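Local coordinates for protein SusD homolog (Bacteroides thetaiotaomicron VPI-5482, PDB 3IHV) that probably binds glycans at the bacterial outer membrane for nutrient uptake, as expected of a SusD family protein, at residues A454-R459 with W476-K481; N12-A17 with N92-R97; L177-D182 with R228-S233. One frame throughout, in Å; residues are numbered along the deposited sequence. Where two conformers were deposited one is given.

Interaction 1 (A454-R459 with W476-K481); sequences AVRKER and WGIYYK
Arg-456 lies along one face of the Trp-476 indole, the two side chains running past each other in opposite directions. Its guanidinium is stacked flat on the ring system, the planes only 17° apart, and CZ stands 3.7 Å from the centroid of the five-membered ring, a cation-pi contact over the face. Further back along the same chain, CG sits 3.6 Å above the centroid of the six-membered ring as a CH-pi contact. Extended from CG to NE, the arginine thus spans both rings of the indole. Water 1, in the guanidinium plane, accepts from Arg-456 NH2 at 2.8 Å and donates to Trp-476 O at 2.6 Å, bridging the charged end to the tryptophan's own carbonyl. The contact joins helix 448-463 to the turn between helices 469-475 and 479-493, in the helical SusD family region; there Gly-477, with positive phi, closes a Schellman motif, and Ile-478, whose CD1 approaches Arg-456 NH1 at 4.2 Å, takes the N-cap position of the next helix. Arg-459, one turn on from Arg-456, comes at the indole's edge instead, its CD 3.7 Å from Trp-476 CZ2 and its guanidinium nearly perpendicular to the ring, at 88°. Bent at chi3, it carries its charge to Asp-472 and Asp-399, while Trp-476 NE1 is bonded to Glu-406 of helix 397-412.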
# COMPACT_ATOMS: atom_id res chain seq x y z
N ALA A 454 1.36 11.55 18.07
CA ALA A 454 2.64 10.84 17.91
C ALA A 454 2.51 9.65 17.00
O ALA A 454 3.39 9.44 16.14
CB ALA A 454 3.23 10.38 19.30
N VAL A 455 1.44 8.89 17.14
CA VAL A 455 1.28 7.67 16.32
C VAL A 455 0.98 8.04 14.87
O VAL A 455 1.51 7.42 13.93
CB VAL A 455 0.19 6.71 16.82
CG1 VAL A 455 0.20 5.40 15.97
CG2 VAL A 455 0.36 6.37 18.26
N ARG A 456 0.17 9.06 14.67
CA ARG A 456 -0.12 9.52 13.30
C ARG A 456 1.15 9.98 12.57
O ARG A 456 1.37 9.66 11.38
CB ARG A 456 -1.23 10.57 13.32
CG ARG A 456 -2.54 9.97 13.82
CD ARG A 456 -3.69 10.95 13.78
NE ARG A 456 -4.99 10.33 14.05
CZ ARG A 456 -6.15 10.98 14.00
NH1 ARG A 456 -6.20 12.28 13.66
NH2 ARG A 456 -7.28 10.34 14.27
N LYS A 457 2.05 10.66 13.31
CA LYS A 457 3.33 11.08 12.76
C LYS A 457 4.25 9.88 12.50
O LYS A 457 4.94 9.80 11.44
CB LYS A 457 4.01 12.08 13.71
CG LYS A 457 5.29 12.64 13.15
CD LYS A 457 5.85 13.80 14.01
CE LYS A 457 6.37 13.30 15.32
NZ LYS A 457 7.10 14.39 16.00
N GLU A 458 4.28 8.95 13.44
CA GLU A 458 5.16 7.77 13.30
C GLU A 458 4.84 7.00 12.04
O GLU A 458 5.74 6.45 11.40
CB GLU A 458 5.04 6.87 14.54
CG GLU A 458 6.13 5.86 14.60
CD GLU A 458 7.50 6.49 14.81
OE1 GLU A 458 7.58 7.54 15.50
OE2 GLU A 458 8.49 5.94 14.28
N ARG A 459 3.56 6.93 11.68
CA ARG A 459 3.16 6.27 10.45
C ARG A 459 3.82 6.89 9.22
O ARG A 459 4.21 6.15 8.29
CB ARG A 459 1.63 6.23 10.30
CG ARG A 459 0.96 5.33 11.35
CD ARG A 459 -0.53 5.20 11.09
NE ARG A 459 -0.82 4.43 9.88
CZ ARG A 459 -0.70 3.11 9.77
NH1 ARG A 459 -0.28 2.35 10.79
NH2 ARG A 459 -0.94 2.55 8.60
N TRP A 476 -8.85 9.10 9.21
CA TRP A 476 -8.76 10.03 10.32
C TRP A 476 -9.68 11.24 10.16
O TRP A 476 -9.82 11.99 11.11
CB TRP A 476 -7.33 10.52 10.54
CG TRP A 476 -6.34 9.43 10.93
CD1 TRP A 476 -6.63 8.31 11.64
CD2 TRP A 476 -4.95 9.35 10.59
NE1 TRP A 476 -5.51 7.54 11.78
CE2 TRP A 476 -4.45 8.18 11.18
CE3 TRP A 476 -4.06 10.20 9.93
CZ2 TRP A 476 -3.14 7.78 11.04
CZ3 TRP A 476 -2.73 9.80 9.80
CH2 TRP A 476 -2.28 8.61 10.35
N GLY A 477 -10.26 11.44 8.97
CA GLY A 477 -11.17 12.52 8.69
C GLY A 477 -10.47 13.85 8.50
O GLY A 477 -11.07 14.89 8.63
N ILE A 478 -9.18 13.82 8.15
CA ILE A 478 -8.40 15.06 8.01
C ILE A 478 -7.75 15.27 6.64
O ILE A 478 -6.82 16.05 6.53
CB ILE A 478 -7.33 15.14 9.15
CG1 ILE A 478 -6.28 14.01 9.09
CG2 ILE A 478 -8.01 15.20 10.50
CD1 ILE A 478 -5.12 14.17 10.10
N TYR A 479 -8.25 14.61 5.60
CA TYR A 479 -7.58 14.68 4.30
C TYR A 479 -7.59 16.10 3.75
O TYR A 479 -6.53 16.69 3.51
CB TYR A 479 -8.17 13.69 3.30
CG TYR A 479 -7.49 13.77 2.00
CD1 TYR A 479 -6.13 13.60 1.92
CD2 TYR A 479 -8.19 14.04 0.81
CE1 TYR A 479 -5.44 13.68 0.69
CE2 TYR A 479 -7.52 14.14 -0.40
CZ TYR A 479 -6.14 13.94 -0.45
OH TYR A 479 -5.43 14.07 -1.61
N TYR A 480 -8.77 16.68 3.60
CA TYR A 480 -8.84 18.07 3.12
C TYR A 480 -8.07 19.03 4.03
O TYR A 480 -7.32 19.87 3.53
CB TYR A 480 -10.28 18.52 3.00
CG TYR A 480 -10.45 19.95 2.55
CD1 TYR A 480 -10.35 20.31 1.20
CD2 TYR A 480 -10.75 20.94 3.46
CE1 TYR A 480 -10.50 21.64 0.79
CE2 TYR A 480 -10.91 22.25 3.06
CZ TYR A 480 -10.78 22.61 1.73
OH TYR A 480 -10.94 23.94 1.39
N LYS A 481 -8.26 18.94 5.35
CA LYS A 481 -7.55 19.80 6.32
C LYS A 481 -6.02 19.71 6.11
O LYS A 481 -5.32 20.71 6.17
CB LYS A 481 -7.90 19.32 7.74
CG LYS A 481 -7.28 20.05 8.91
CD LYS A 481 -7.61 19.33 10.26
CE LYS A 481 -7.14 20.12 11.51
O HOH W 1 -9.72 11.65 13.64

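Interaction 2 (N12-A17 with N92-R97); sequences NYMNNA and NDFLER
The guanidinium of Arg-97 carries the selenium of Met-14, a selenomethionine, over one face, 3.4 Å above its plane and displaced toward the rim, while Tyr-13 CB, the carboxylate of Asp-93 and water 2 are ranged about its edge. The Tyr-13 ring in turn has Arg-97 NH2 at its own edge, near the ring plane. Met-14 SE lies 3.5 Å from Arg-97 NE, the two side chains crossing at about a right angle. A bend at chi3 (48°) turns the methyl away from the arginine to Phe-94, where CE meets CE1 of the ring at 3.8 Å; SE itself stands 5.2 Å from the centroid of that ring, obliquely. In the guanidinium plane, Arg-97 NH1 donates to the syn side of Asp-93 OD2 at 2.9 Å, a salt bridge one helical turn back that limits rotation of the group. NH1 has a second carboxylate partner in Glu-2, and Asp-93 is also paired with Lys-10. Arg-97 NE gives its hydrogen to water 2 at 3.1 Å, and that water makes a weak bond to Tyr-13 O. A leucine in place of Arg-97 would probably leave Asp-93 without one of its charged mates and Met-14 without the flat surface beneath its selenium. Met-14 also packs on Ala-20 and Val-23 of helix 17-29, and Phe-94 on Tyr-116 and Ala-120 of helix 107-135. The arrangement is a Met-aromatic contact coupled to an i to i+4 salt bridge, fastening the loop between helices 7-11 and 17-29 onto helix 75-101.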
# COMPACT_ATOMS: atom_id res chain seq x y z
N ASN A 12 -13.71 -29.95 -15.46
CA ASN A 12 -12.66 -30.93 -15.76
C ASN A 12 -11.34 -30.66 -15.04
O ASN A 12 -10.37 -31.35 -15.30
CB ASN A 12 -12.38 -30.98 -17.28
CG ASN A 12 -13.58 -31.43 -18.11
OD1 ASN A 12 -13.53 -31.40 -19.35
ND2 ASN A 12 -14.66 -31.85 -17.46
N TYR A 13 -11.29 -29.69 -14.12
CA TYR A 13 -10.05 -29.32 -13.47
C TYR A 13 -10.26 -29.34 -11.94
O TYR A 13 -11.35 -29.69 -11.44
CB TYR A 13 -9.57 -27.94 -14.00
CG TYR A 13 -8.07 -27.72 -13.86
CD1 TYR A 13 -7.17 -28.53 -14.55
CD2 TYR A 13 -7.55 -26.72 -13.02
CE1 TYR A 13 -5.79 -28.35 -14.42
CE2 TYR A 13 -6.18 -26.53 -12.88
CZ TYR A 13 -5.30 -27.35 -13.59
OH TYR A 13 -3.93 -27.20 -13.47
N MSE A 14 -9.20 -29.05 -11.20
CA MSE A 14 -9.22 -29.01 -9.73
C MSE A 14 -9.57 -30.37 -9.13
O MSE A 14 -10.29 -30.46 -8.14
CB MSE A 14 -10.15 -27.91 -9.23
CG MSE A 14 -9.71 -26.51 -9.72
SE MSE A 14 -10.70 -25.02 -8.97
CE MSE A 14 -10.50 -25.72 -7.17
N ASN A 15 -9.04 -31.42 -9.73
CA ASN A 15 -9.28 -32.79 -9.28
C ASN A 15 -8.42 -33.22 -8.10
O ASN A 15 -8.61 -34.32 -7.55
CB ASN A 15 -9.11 -33.76 -10.45
CG ASN A 15 -10.24 -33.66 -11.44
OD1 ASN A 15 -11.41 -33.55 -11.06
ND2 ASN A 15 -9.90 -33.69 -12.74
N ASN A 16 -7.44 -32.39 -7.75
CA ASN A 16 -6.60 -32.62 -6.59
C ASN A 16 -6.07 -31.28 -6.11
O ASN A 16 -6.33 -30.25 -6.73
CB ASN A 16 -5.49 -33.62 -6.91
CG ASN A 16 -4.67 -33.21 -8.12
OD1 ASN A 16 -4.33 -32.06 -8.28
ND2 ASN A 16 -4.36 -34.17 -8.98
N ALA A 17 -5.33 -31.28 -5.01
CA ALA A 17 -4.83 -30.02 -4.44
C ALA A 17 -3.85 -29.32 -5.37
O ALA A 17 -3.80 -28.09 -5.42
CB ALA A 17 -4.22 -30.26 -3.09
N ASN A 92 -14.30 -15.96 -6.00
CA ASN A 92 -15.62 -16.62 -5.97
C ASN A 92 -15.59 -17.93 -6.75
O ASN A 92 -16.09 -18.98 -6.29
CB ASN A 92 -16.71 -15.72 -6.59
CG ASN A 92 -17.13 -14.53 -5.70
OD1 ASN A 92 -16.89 -14.50 -4.50
ND2 ASN A 92 -17.80 -13.57 -6.31
N ASP A 93 -15.01 -17.89 -7.95
CA ASP A 93 -14.97 -19.05 -8.83
C ASP A 93 -14.20 -20.20 -8.17
O ASP A 93 -14.66 -21.34 -8.12
CB ASP A 93 -14.26 -18.64 -10.13
CG ASP A 93 -14.16 -19.76 -11.13
OD1 ASP A 93 -15.23 -20.25 -11.59
OD2 ASP A 93 -13.00 -20.17 -11.40
N PHE A 94 -13.03 -19.88 -7.64
CA PHE A 94 -12.21 -20.86 -6.93
C PHE A 94 -12.95 -21.49 -5.75
O PHE A 94 -12.95 -22.71 -5.59
CB PHE A 94 -10.92 -20.20 -6.43
CG PHE A 94 -10.07 -21.13 -5.62
CD1 PHE A 94 -9.22 -22.02 -6.25
CD2 PHE A 94 -10.16 -21.15 -4.25
CE1 PHE A 94 -8.47 -22.93 -5.53
CE2 PHE A 94 -9.41 -22.09 -3.50
CZ PHE A 94 -8.56 -22.95 -4.16
N LEU A 95 -13.60 -20.65 -4.94
CA LEU A 95 -14.36 -21.11 -3.76
C LEU A 95 -15.56 -21.99 -4.14
O LEU A 95 -15.78 -23.05 -3.54
CB LEU A 95 -14.78 -19.91 -2.90
CG LEU A 95 -13.59 -19.17 -2.28
CD1 LEU A 95 -13.94 -17.79 -1.76
CD2 LEU A 95 -12.95 -20.05 -1.14
N GLU A 96 -16.32 -21.57 -5.13
CA GLU A 96 -17.45 -22.36 -5.63
C GLU A 96 -16.98 -23.72 -6.11
O GLU A 96 -17.58 -24.73 -5.79
CB GLU A 96 -18.13 -21.61 -6.79
CG GLU A 96 -18.89 -20.38 -6.31
CD GLU A 96 -19.20 -19.39 -7.42
OE1 GLU A 96 -19.12 -19.75 -8.61
OE2 GLU A 96 -19.45 -18.20 -7.10
N ARG A 97 -15.91 -23.74 -6.89
CA ARG A 97 -15.41 -24.95 -7.47
C ARG A 97 -14.78 -25.90 -6.45
O ARG A 97 -15.07 -27.11 -6.48
CB ARG A 97 -14.43 -24.62 -8.57
CG ARG A 97 -15.14 -24.01 -9.79
CD ARG A 97 -14.13 -23.36 -10.70
NE ARG A 97 -13.23 -24.31 -11.35
CZ ARG A 97 -12.17 -23.96 -12.09
NH1 ARG A 97 -11.86 -22.69 -12.29
NH2 ARG A 97 -11.40 -24.90 -12.65
O HOH W 2 -13.73 -27.34 -10.94

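Interaction 3 (L177-D182 with R228-S233); sequences LPYATD and RILVES
Tyr-179 reaches from the 177-182 loop to the last turn of helix 219-232, where its hydroxyl end meets Ser-233 and Ile-229 while its ring edge meets Leu-230. Ahead of it in the chain, Leu-177 is the first residue to leave the helical conformation after helix 159-176; its side chain packs on Ala-118 and Glu-119 of helix 107-135, and Pro-178 is hydrogen-bonded through its backbone to Lys-195. With CG anti to its carbonyl carbon (chi1 -76°), Tyr-179 sends its ring across to that turn. OH comes to 3.3 Å from Ser-233 CB, and CZ lies 3.6 Å from the same carbon, the serine approaching the ring obliquely. Near the ring plane, CE1 touches Leu-230 CD1 at 4.1 Å, whereas Ile-229 CG2 is 4.1 Å from OH. In this helical part of the SusD family protein, the contact joins the loop after helix 159-176 to helix 219-232, and Leu-199 of helix 195-210 packs against Tyr-179, Ile-229 and Leu-230 together. Ser-233 OG turns back to the preceding turn, donating to Leu-230 O at 2.7 Å. Ser-233 N reaches that oxygen from the same face of the carbonyl plane, so two donors grip one acceptor. Beyond Tyr-179 the chain folds back: Asp-182 N donates a hydrogen bond to Tyr-179 O at 3.0 Å, and the Asp-182 carboxylate forms a salt bridge with Lys-235, farther along the chain.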
# COMPACT_ATOMS: atom_id res chain seq x y z
N LEU A 177 -5.41 -20.63 8.55
CA LEU A 177 -4.02 -20.55 8.07
C LEU A 177 -3.01 -20.76 9.18
O LEU A 177 -3.20 -20.32 10.28
CB LEU A 177 -3.77 -19.20 7.39
CG LEU A 177 -4.53 -18.98 6.08
CD1 LEU A 177 -4.42 -17.52 5.69
CD2 LEU A 177 -4.00 -19.89 4.93
N PRO A 178 -1.92 -21.47 8.88
CA PRO A 178 -0.85 -21.53 9.87
C PRO A 178 -0.06 -20.22 9.79
O PRO A 178 -0.18 -19.50 8.81
CB PRO A 178 0.05 -22.64 9.34
CG PRO A 178 -0.12 -22.55 7.84
CD PRO A 178 -1.58 -22.22 7.66
N TYR A 179 0.72 -19.92 10.81
CA TYR A 179 1.69 -18.84 10.70
C TYR A 179 2.72 -19.29 9.67
O TYR A 179 2.99 -20.51 9.51
CB TYR A 179 2.39 -18.54 12.03
CG TYR A 179 1.53 -17.80 13.00
CD1 TYR A 179 1.39 -16.43 12.90
CD2 TYR A 179 0.88 -18.45 14.03
CE1 TYR A 179 0.59 -15.73 13.78
CE2 TYR A 179 0.08 -17.74 14.94
CZ TYR A 179 -0.05 -16.38 14.79
OH TYR A 179 -0.83 -15.65 15.67
N ALA A 180 3.26 -18.32 8.94
CA ALA A 180 4.22 -18.59 7.86
C ALA A 180 5.37 -19.52 8.28
O ALA A 180 5.71 -20.43 7.54
CB ALA A 180 4.79 -17.28 7.27
N THR A 181 5.95 -19.30 9.45
CA THR A 181 7.09 -20.10 9.92
C THR A 181 6.70 -21.44 10.59
O THR A 181 7.57 -22.25 10.90
CB THR A 181 7.93 -19.25 10.90
OG1 THR A 181 7.08 -18.80 11.97
CG2 THR A 181 8.48 -18.00 10.15
N ASP A 182 5.41 -21.67 10.80
CA ASP A 182 4.92 -22.89 11.43
C ASP A 182 4.44 -23.91 10.38
O ASP A 182 4.26 -25.09 10.68
CB ASP A 182 3.66 -22.62 12.25
CG ASP A 182 3.90 -21.96 13.61
OD1 ASP A 182 5.00 -22.04 14.14
OD2 ASP A 182 2.91 -21.40 14.19
N ARG A 228 -3.30 -7.80 19.13
CA ARG A 228 -2.75 -8.46 20.32
C ARG A 228 -2.41 -9.94 20.04
O ARG A 228 -1.36 -10.43 20.47
CB ARG A 228 -3.75 -8.37 21.48
CG ARG A 228 -3.29 -8.97 22.81
CD ARG A 228 -4.46 -9.02 23.82
NE ARG A 228 -4.83 -7.71 24.34
CZ ARG A 228 -6.02 -7.39 24.86
NH1 ARG A 228 -7.01 -8.27 24.89
NH2 ARG A 228 -6.22 -6.16 25.31
N ILE A 229 -3.31 -10.65 19.36
CA ILE A 229 -3.10 -12.07 19.08
C ILE A 229 -1.81 -12.20 18.27
O ILE A 229 -0.92 -13.02 18.60
CB ILE A 229 -4.31 -12.65 18.24
CG1 ILE A 229 -5.56 -12.71 19.13
CG2 ILE A 229 -3.99 -14.05 17.66
CD1 ILE A 229 -6.85 -12.92 18.38
N LEU A 230 -1.70 -11.35 17.26
CA LEU A 230 -0.51 -11.38 16.38
C LEU A 230 0.78 -11.01 17.14
O LEU A 230 1.81 -11.71 17.03
CB LEU A 230 -0.71 -10.50 15.18
CG LEU A 230 0.50 -10.33 14.25
CD1 LEU A 230 1.05 -11.68 13.79
CD2 LEU A 230 0.16 -9.42 13.03
N VAL A 231 0.71 -9.93 17.91
CA VAL A 231 1.88 -9.44 18.65
C VAL A 231 2.32 -10.45 19.70
O VAL A 231 3.51 -10.82 19.80
CB VAL A 231 1.63 -8.01 19.20
CG1 VAL A 231 2.83 -7.56 20.11
CG2 VAL A 231 1.41 -7.04 18.06
N GLU A 232 1.37 -11.01 20.44
CA GLU A 232 1.69 -11.99 21.47
C GLU A 232 2.07 -13.39 20.97
O GLU A 232 2.62 -14.18 21.72
CB GLU A 232 0.56 -12.05 22.50
CG GLU A 232 0.38 -10.69 23.16
CD GLU A 232 -0.53 -10.66 24.39
OE1 GLU A 232 -1.29 -11.62 24.61
OE2 GLU A 232 -0.51 -9.62 25.11
N SER A 233 1.88 -13.65 19.67
CA SER A 233 2.20 -14.95 19.14
C SER A 233 3.70 -15.19 19.13
O SER A 233 4.12 -16.32 19.14
CB SER A 233 1.70 -15.09 17.70
OG SER A 233 2.47 -14.31 16.78

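Overall arrangement
The three contacts follow one another along the chain, interaction 2 closing before interaction 3 opens and interaction 3 before interaction 1. Interactions 1 and 2 lie on opposite sides of the chain's centre, their centres 43 Å apart; interaction 3 is 28 Å by centres from each. None touches another, the nearest atoms of 2 and 3 being about 10 Å apart and those of 1 and 3 about 12 Å. Helices link them nonetheless: helix 107-135 packs against residues of interactions 2 and 3, and helix 397-412 against residues of interactions 3 and 1. Spread over a single chain whose regular structure is mostly helical, the contacts pin connecting segments to the helices they run beside.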